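Local coordinates for protein geranyltranstransferase (Marinomonas sp. MED121, PDB 4F62) that probably acts as a polyprenyl transferase of the isoprenoid synthase superfamily, joining isoprenoid diphosphates into longer chains as farnesyl-diphosphate synthases do, at residues S9-T12 with Q13-D17. Sequence-based numbering, arbitrary orientation.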
loop_
_atom_site.group_PDB
_atom_site.type_symbol
_atom_site.label_atom_id
_atom_site.label_comp_id
_atom_site.label_asym_id
_atom_site.label_seq_id
_atom_site.Cartn_x
_atom_site.Cartn_y
_atom_site.Cartn_z
ATOM N N SER A 9 17.256 -22.540 2.909
ATOM C CA SER A 9 17.115 -21.260 3.610
ATOM C C SER A 9 18.218 -20.291 3.167
ATOM O O SER A 9 17.968 -19.117 2.921
ATOM C CB SER A 9 17.142 -21.454 5.142
ATOM O OG SER A 9 18.404 -21.925 5.564
ATOM N N THR A 10 19.440 -20.791 3.070
ATOM C CA THR A 10 20.539 -19.979 2.557
ATOM C C THR A 10 20.227 -19.458 1.142
ATOM O O THR A 10 20.357 -18.264 0.867
ATOM C CB THR A 10 21.846 -20.780 2.543
ATOM O OG1 THR A 10 22.167 -21.181 3.878
ATOM C CG2 THR A 10 23.000 -19.947 1.974
ATOM N N TYR A 11 19.790 -20.349 0.257
ATOM C CA TYR A 11 19.466 -19.958 -1.122
ATOM C C TYR A 11 18.397 -18.863 -1.192
ATOM O O TYR A 11 18.595 -17.822 -1.845
ATOM C CB TYR A 11 19.046 -21.185 -1.955
ATOM C CG TYR A 11 18.599 -20.837 -3.367
ATOM C CD1 TYR A 11 19.525 -20.655 -4.391
ATOM C CD2 TYR A 11 17.255 -20.691 -3.668
ATOM C CE1 TYR A 11 19.108 -20.328 -5.686
ATOM C CE2 TYR A 11 16.828 -20.358 -4.948
ATOM C CZ TYR A 11 17.757 -20.182 -5.951
ATOM O OH TYR A 11 17.323 -19.849 -7.213
ATOM N N THR A 12 17.264 -19.090 -0.528
ATOM C CA THR A 12 16.144 -18.156 -0.623
ATOM C C THR A 12 16.390 -16.831 0.098
ATOM O O THR A 12 15.943 -15.776 -0.357
ATOM C CB THR A 12 14.823 -18.795 -0.129
ATOM O OG1 THR A 12 15.004 -19.265 1.203
ATOM C CG2 THR A 12 14.462 -19.978 -1.003
ATOM N N GLN A 13 17.058 -16.888 1.243
ATOM C CA GLN A 13 17.429 -15.667 1.950
ATOM C C GLN A 13 18.368 -14.798 1.099
ATOM O O GLN A 13 18.136 -13.606 0.957
ATOM C CB GLN A 13 18.050 -16.001 3.321
ATOM C CG GLN A 13 17.003 -16.462 4.357
ATOM C CD GLN A 13 17.597 -17.193 5.569
ATOM O OE1 GLN A 13 18.807 -17.462 5.637
ATOM N NE2 GLN A 13 16.735 -17.527 6.530
ATOM N N SER A 14 19.428 -15.399 0.549
ATOM C CA SER A 14 20.322 -14.686 -0.364
ATOM C C SER A 14 19.532 -14.145 -1.555
ATOM O O SER A 14 19.695 -12.990 -1.959
ATOM C CB SER A 14 21.436 -15.598 -0.869
ATOM O OG SER A 14 22.200 -16.089 0.221
ATOM N N ARG A 15 18.662 -14.982 -2.104
ATOM C CA ARG A 15 17.908 -14.597 -3.286
ATOM C C ARG A 15 16.974 -13.412 -3.018
ATOM O O ARG A 15 16.984 -12.427 -3.773
ATOM C CB ARG A 15 17.138 -15.794 -3.874
ATOM C CG ARG A 15 16.433 -15.468 -5.187
ATOM C CD ARG A 15 15.849 -16.683 -5.892
ATOM N NE ARG A 15 15.040 -16.250 -7.032
ATOM C CZ ARG A 15 14.962 -16.888 -8.196
ATOM N NH1 ARG A 15 15.635 -18.010 -8.385
ATOM N NH2 ARG A 15 14.207 -16.392 -9.173
ATOM N N VAL A 16 16.171 -13.473 -1.955
ATOM C CA VAL A 16 15.238 -12.366 -1.718
ATOM C C VAL A 16 15.970 -11.089 -1.287
ATOM O O VAL A 16 15.555 -9.985 -1.639
ATOM C CB VAL A 16 14.064 -12.736 -0.758
ATOM C CG1 VAL A 16 14.540 -12.862 0.695
ATOM C CG2 VAL A 16 12.930 -11.708 -0.865
ATOM N N ASP A 17 17.066 -11.243 -0.545
ATOM C CA ASP A 17 17.836 -10.092 -0.085
ATOM C C ASP A 17 18.479 -9.309 -1.235
ATOM O O ASP A 17 18.377 -8.086 -1.288
ATOM C CB ASP A 17 18.903 -10.518 0.926
ATOM C CG ASP A 17 18.308 -10.884 2.286
ATOM O OD1 ASP A 17 17.078 -10.736 2.463
ATOM O OD2 ASP A 17 19.080 -11.310 3.170
HETATM O O HOH W 1 20.341 -19.600 7.083
#
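T10 O is gripped twice by S14. The backbone S14 N donates to T10 O at 3.0 Å, and S14 OG reaches the same T10 O at 2.9 Å from the opposite face of the carbonyl plane. The serine hydroxyl lies beside its own backbone N (chi1 -60°), which turns it back toward the preceding turn. This is a common arrangement for a serine within a helix. One turn of helix also separates Y11 and R15, whose side chains run side by side in the same direction. R15 NH1 donates to Y11 OH at 2.8 Å, with the hydroxyl oxygen at the guanidinium edge and almost in its plane. The bond is bent, with an N-H...O angle of 142°. R15 CD also packs 3.9 Å from Y11 CE2. A leucine at Y11 would probably leave R15 NH1 without this acceptor and the guanidinium less firmly oriented. R15 NE also forms a salt bridge with D68 on helix 65-86. A water donates to Q13 OE1 and only weakly to S9 OG, which bonds to K6 O; Q13 NE2 bonds to K46 O. Residues 9-17 lie on helix 5-23, which packs against helix 48-60 through S9 and T12 on M51 and through T12 and R15 on Y54.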